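Local coordinates for protein serine protease pet (PDB 4OM9) that is an autotransporter enterotoxin of enteroaggregative Escherichia coli, a serine protease that probably cleaves alpha-fodrin in host cells, at residues E320-T325 against K345-D350; L683-G688 against G707-T712. All coordinates share one frame; numbering follows the deposited sequence.

Both contacts join neighbouring coils of the long beta-helix, about 59 Å apart between centres and on opposite sides of the chain's centre. Contact 1 pairs two parallel strands, 323-325 and 348-350, and the turns that lead into them. Its chemistry is mainly polar: backbone hydrogen bonds, a serine hydroxyl and a water that bridges Glu320 and Lys345. Most of it lies near the surface, with Tyr324 and Val349 buried on one face. Contact 2 is smaller and has no strand pairing. It runs diagonally across a corner, from strand 682-685 of one coil to strand 708-712 of the next. Its main side-chain contact is apolar, between buried Ile685 and Leu709, while the turn residues beside it are exposed.

Contact 1 (E320-T325 against K345-D350); sequences ENKKYT and KGSTVD
Tyr324 and Val349 sit side by side on adjacent coils of the beta-helix, where 323-325 and 348-350 run parallel. This is the ladder expected of the right-handed beta-helix of autotransporter passengers. Tyr324 N donates to Thr348 O at 2.9 Å, nearly in line with the carbonyl. Tyr324 O then accepts Asp350 N, and Lys322 O accepts Thr348 N, so the bonds zigzag between the strands. Strands 301-305 and 368-371 continue the stack beyond this pair.

Before the strands, Glu320 meets Lys345 at the start of 345-350. Its CB rests on Lys345 O at 3.2 Å. CG stands beside the backbone N of Glu320 (chi1 -57°) and is 3.9 Å from Lys345 N. The chain then runs extended to the carboxylate, where OE2 comes to 4.2 Å from Lys345 CB. The same OE2 accepts a hydrogen bond from a water, and that water accepts one from Lys345 N. The two side chains cross obliquely. Next to this, Asn321 N donates to Lys345 O.

On the buried face, Tyr324 CB meets Val349 CG2, and Thr348 O lies at the ring edge, near its plane. The ring packs edge-to-face with Phe318. The hydroxyl is tied to Asp319 OD1 and Gly300 N. On the opposite face, Lys323 CD passes 3.2 Å from Thr348 O. A salt bridge from Lys323 NZ to Asp350 OD2 is modelled too short for its exact geometry to be trusted.

Ser347 lies just before strand 348-350. Its OG, beside the backbone N of Ser347 (chi1 -83°), accepts Lys322 N at 2.7 Å with an N-H...O angle of 165°, and also hydrogen-bonds to Asp319 O.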
loop_
_atom_site.group_PDB
_atom_site.type_symbol
_atom_site.label_atom_id
_atom_site.label_comp_id
_atom_site.label_asym_id
_atom_site.label_seq_id
_atom_site.Cartn_x
_atom_site.Cartn_y
_atom_site.Cartn_z
ATOM N N GLU A 320 35.765 -3.262 12.636
ATOM C CA GLU A 320 35.034 -2.135 12.055
ATOM C C GLU A 320 35.936 -1.103 11.379
ATOM O O GLU A 320 37.104 -0.977 11.725
ATOM C CB GLU A 320 34.194 -1.446 13.136
ATOM C CG GLU A 320 33.217 -2.371 13.835
ATOM C CD GLU A 320 32.472 -1.684 14.968
ATOM O OE1 GLU A 320 33.054 -0.785 15.610
ATOM O OE2 GLU A 320 31.299 -2.041 15.217
ATOM N N ASN A 321 35.376 -0.377 10.413
ATOM C CA ASN A 321 36.049 0.755 9.771
ATOM C C ASN A 321 37.416 0.430 9.150
ATOM O O ASN A 321 38.313 1.275 9.159
ATOM C CB ASN A 321 36.226 1.913 10.767
ATOM C CG ASN A 321 34.906 2.375 11.386
ATOM O OD1 ASN A 321 33.928 2.653 10.679
ATOM N ND2 ASN A 321 34.873 2.450 12.718
ATOM N N LYS A 322 37.585 -0.772 8.603
ATOM C CA LYS A 322 38.862 -1.120 7.980
ATOM C C LYS A 322 38.709 -1.746 6.593
ATOM O O LYS A 322 37.675 -2.314 6.262
ATOM C CB LYS A 322 39.659 -2.069 8.882
ATOM C CG LYS A 322 39.872 -1.562 10.296
ATOM C CD LYS A 322 40.857 -0.413 10.355
ATOM C CE LYS A 322 40.977 0.100 11.786
ATOM N NZ LYS A 322 42.231 0.878 12.036
ATOM N N LYS A 323 39.766 -1.638 5.798
ATOM C CA LYS A 323 39.822 -2.222 4.461
ATOM C C LYS A 323 40.652 -3.521 4.439
ATOM O O LYS A 323 41.762 -3.562 4.941
ATOM C CB LYS A 323 40.401 -1.200 3.475
ATOM C CG LYS A 323 40.517 -1.696 2.043
ATOM C CD LYS A 323 39.193 -2.280 1.548
ATOM C CE LYS A 323 39.007 -2.068 0.052
ATOM N NZ LYS A 323 40.024 -2.744 -0.781
ATOM N N TYR A 324 40.088 -4.575 3.857
ATOM C CA TYR A 324 40.748 -5.875 3.734
ATOM C C TYR A 324 40.700 -6.406 2.307
ATOM O O TYR A 324 39.737 -6.171 1.581
ATOM C CB TYR A 324 40.092 -6.912 4.645
ATOM C CG TYR A 324 40.271 -6.668 6.120
ATOM C CD1 TYR A 324 39.369 -5.873 6.828
ATOM C CD2 TYR A 324 41.324 -7.252 6.814
ATOM C CE1 TYR A 324 39.523 -5.660 8.187
ATOM C CE2 TYR A 324 41.485 -7.048 8.168
ATOM C CZ TYR A 324 40.587 -6.250 8.852
ATOM O OH TYR A 324 40.758 -6.038 10.196
ATOM N N THR A 325 41.731 -7.142 1.916
ATOM C CA THR A 325 41.690 -7.879 0.664
ATOM C C THR A 325 41.975 -9.352 0.959
ATOM O O THR A 325 42.759 -9.674 1.848
ATOM C CB THR A 325 42.692 -7.319 -0.358
ATOM O OG1 THR A 325 42.343 -5.965 -0.682
ATOM C CG2 THR A 325 42.661 -8.132 -1.634
ATOM N N LYS A 345 30.797 -3.133 10.903
ATOM C CA LYS A 345 30.323 -1.847 10.405
ATOM C C LYS A 345 31.465 -0.968 9.869
ATOM O O LYS A 345 32.505 -0.824 10.515
ATOM C CB LYS A 345 29.564 -1.121 11.528
ATOM C CG LYS A 345 29.167 0.308 11.215
ATOM C CD LYS A 345 28.499 0.968 12.407
ATOM C CE LYS A 345 26.991 0.779 12.382
ATOM N NZ LYS A 345 26.317 1.689 11.408
ATOM N N GLY A 346 31.270 -0.398 8.681
ATOM C CA GLY A 346 32.226 0.554 8.122
ATOM C C GLY A 346 33.458 -0.065 7.472
ATOM O O GLY A 346 34.384 0.641 7.064
ATOM N N SER A 347 33.463 -1.391 7.375
ATOM C CA SER A 347 34.556 -2.113 6.754
ATOM C C SER A 347 34.197 -2.639 5.376
ATOM O O SER A 347 33.041 -2.940 5.092
ATOM C CB SER A 347 35.004 -3.280 7.642
ATOM O OG SER A 347 35.914 -2.844 8.643
ATOM N N THR A 348 35.209 -2.755 4.527
ATOM C CA THR A 348 35.050 -3.397 3.235
ATOM C C THR A 348 36.089 -4.506 3.030
ATOM O O THR A 348 37.291 -4.298 3.210
ATOM C CB THR A 348 35.163 -2.379 2.079
ATOM O OG1 THR A 348 34.065 -1.457 2.142
ATOM C CG2 THR A 348 35.156 -3.098 0.736
ATOM N N VAL A 349 35.602 -5.683 2.651
ATOM C CA VAL A 349 36.452 -6.810 2.316
ATOM C C VAL A 349 36.436 -7.121 0.812
ATOM O O VAL A 349 35.447 -7.643 0.291
ATOM C CB VAL A 349 36.025 -8.071 3.078
ATOM C CG1 VAL A 349 36.945 -9.204 2.723
ATOM C CG2 VAL A 349 36.035 -7.815 4.583
ATOM N N ASP A 350 37.534 -6.817 0.121
ATOM C CA ASP A 350 37.639 -7.179 -1.290
ATOM C C ASP A 350 37.865 -8.677 -1.396
ATOM O O ASP A 350 38.887 -9.220 -0.970
ATOM C CB ASP A 350 38.743 -6.395 -1.995
ATOM C CG ASP A 350 38.374 -4.943 -2.189
ATOM O OD1 ASP A 350 37.174 -4.606 -2.091
ATOM O OD2 ASP A 350 39.272 -4.128 -2.433
HETATM O O HOH W 1 29.578 -3.754 13.584
HETATM O O HOH W 2 41.947 -5.703 -3.571
#

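Contact 2 (L683-G688 against G707-T712); sequences LTIHKG and GDLTLT
His686 O and Gly707 N make the closest polar approach between these segments, at 3.7 Å, which is too long for a hydrogen bond. Ile685 O is the next oxygen near Gly707 N, at 3.9 Å. The backbones come near each other at the turns, with Gly707 CA 4.3 Å from Gly688 N. Gly707 has no side chain. The site where a beta carbon would stand on it is only 2.8 Å from His686 O, so a side chain there would collide with that oxygen.

The segments belong to consecutive coils of the beta-helix but to different faces of it. Strand 682-685 pairs with 703-705, and strand 708-712 pairs with 690-693. The contact is therefore a diagonal one, across the corner where each coil bends.

Inside that corner, Ile685 and Leu709 both point toward the other segment. Ile685 CD1 touches Leu709 CD1 at 3.8 Å, and the side chains cross at about a right angle. Ile685 CD1 is anti to its own CA (chi2 -178°), which extends the branch toward Leu709. Both side chains also pack on Val691. Ile685 further touches Ser705, and Leu709 touches Phe741 of the following coil.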
loop_
_atom_site.group_PDB
_atom_site.type_symbol
_atom_site.label_atom_id
_atom_site.label_comp_id
_atom_site.label_asym_id
_atom_site.label_seq_id
_atom_site.Cartn_x
_atom_site.Cartn_y
_atom_site.Cartn_z
ATOM N N LEU A 683 -15.259 7.816 -21.547
ATOM C CA LEU A 683 -15.078 7.894 -20.109
ATOM C C LEU A 683 -16.354 7.544 -19.361
ATOM O O LEU A 683 -17.368 8.234 -19.497
ATOM C CB LEU A 683 -14.618 9.294 -19.705
ATOM C CG LEU A 683 -14.563 9.527 -18.187
ATOM C CD1 LEU A 683 -13.740 8.461 -17.500
ATOM C CD2 LEU A 683 -14.008 10.894 -17.873
ATOM N N THR A 684 -16.309 6.486 -18.557
ATOM C CA THR A 684 -17.490 6.086 -17.802
ATOM C C THR A 684 -17.254 6.138 -16.304
ATOM O O THR A 684 -16.425 5.408 -15.771
ATOM C CB THR A 684 -17.964 4.673 -18.182
ATOM O OG1 THR A 684 -18.357 4.660 -19.559
ATOM C CG2 THR A 684 -19.167 4.277 -17.332
ATOM N N ILE A 685 -18.002 7.009 -15.632
ATOM C CA ILE A 685 -17.914 7.173 -14.182
ATOM C C ILE A 685 -19.077 6.452 -13.529
ATOM O O ILE A 685 -20.220 6.873 -13.670
ATOM C CB ILE A 685 -17.911 8.659 -13.802
ATOM C CG1 ILE A 685 -16.712 9.342 -14.476
ATOM C CG2 ILE A 685 -17.880 8.829 -12.311
ATOM C CD1 ILE A 685 -16.545 10.807 -14.154
ATOM N N HIS A 686 -18.792 5.344 -12.848
ATOM C CA HIS A 686 -19.847 4.492 -12.293
ATOM C C HIS A 686 -20.379 4.988 -10.952
ATOM O O HIS A 686 -19.778 5.847 -10.308
ATOM C CB HIS A 686 -19.357 3.054 -12.108
ATOM C CG HIS A 686 -19.025 2.345 -13.386
ATOM N ND1 HIS A 686 -19.972 1.703 -14.148
ATOM C CD2 HIS A 686 -17.837 2.153 -14.013
ATOM C CE1 HIS A 686 -19.388 1.150 -15.201
ATOM N NE2 HIS A 686 -18.094 1.406 -15.138
ATOM N N LYS A 687 -21.504 4.412 -10.541
ATOM C CA LYS A 687 -22.138 4.738 -9.268
ATOM C C LYS A 687 -21.198 4.438 -8.108
ATOM O O LYS A 687 -20.636 3.341 -8.011
ATOM C CB LYS A 687 -23.449 3.961 -9.111
ATOM C CG LYS A 687 -24.199 4.220 -7.810
ATOM C CD LYS A 687 -25.627 3.675 -7.889
ATOM C CE LYS A 687 -26.390 3.849 -6.579
ATOM N NZ LYS A 687 -26.629 5.279 -6.245
ATOM N N GLY A 688 -21.016 5.429 -7.242
ATOM C CA GLY A 688 -20.107 5.288 -6.124
ATOM C C GLY A 688 -18.704 5.856 -6.305
ATOM O O GLY A 688 -17.866 5.706 -5.411
ATOM N N GLY A 707 -22.072 8.738 -10.798
ATOM C CA GLY A 707 -21.486 9.085 -9.514
ATOM C C GLY A 707 -21.425 10.589 -9.320
ATOM O O GLY A 707 -22.270 11.318 -9.836
ATOM N N ASP A 708 -20.439 11.056 -8.561
ATOM C CA ASP A 708 -20.203 12.490 -8.409
ATOM C C ASP A 708 -19.096 12.958 -9.357
ATOM O O ASP A 708 -17.985 12.424 -9.350
ATOM C CB ASP A 708 -19.838 12.835 -6.969
ATOM C CG ASP A 708 -20.943 12.476 -5.973
ATOM O OD1 ASP A 708 -21.986 11.935 -6.390
ATOM O OD2 ASP A 708 -20.762 12.726 -4.763
ATOM N N LEU A 709 -19.419 13.948 -10.182
ATOM C CA LEU A 709 -18.447 14.582 -11.065
ATOM C C LEU A 709 -18.431 16.096 -10.839
ATOM O O LEU A 709 -19.450 16.788 -10.984
ATOM C CB LEU A 709 -18.747 14.262 -12.529
ATOM C CG LEU A 709 -17.838 14.926 -13.566
ATOM C CD1 LEU A 709 -16.348 14.481 -13.380
ATOM C CD2 LEU A 709 -18.329 14.613 -14.956
ATOM N N THR A 710 -17.262 16.600 -10.469
ATOM C CA THR A 710 -17.097 18.008 -10.176
ATOM C C THR A 710 -15.999 18.611 -11.042
ATOM O O THR A 710 -14.902 18.063 -11.158
ATOM C CB THR A 710 -16.763 18.226 -8.705
ATOM O OG1 THR A 710 -17.748 17.574 -7.897
ATOM C CG2 THR A 710 -16.750 19.704 -8.383
ATOM N N LEU A 711 -16.305 19.746 -11.652
ATOM C CA LEU A 711 -15.379 20.408 -12.550
ATOM C C LEU A 711 -15.099 21.828 -12.060
ATOM O O LEU A 711 -16.022 22.623 -11.872
ATOM C CB LEU A 711 -15.950 20.409 -13.960
ATOM C CG LEU A 711 -16.482 19.049 -14.407
ATOM C CD1 LEU A 711 -17.157 19.154 -15.767
ATOM C CD2 LEU A 711 -15.346 18.043 -14.439
ATOM N N THR A 712 -13.826 22.135 -11.820
ATOM C CA THR A 712 -13.451 23.396 -11.183
ATOM C C THR A 712 -12.190 23.978 -11.769
ATOM O O THR A 712 -11.375 23.252 -12.330
ATOM C CB THR A 712 -13.171 23.248 -9.674
ATOM O OG1 THR A 712 -11.852 22.728 -9.507
ATOM C CG2 THR A 712 -14.168 22.327 -8.986
#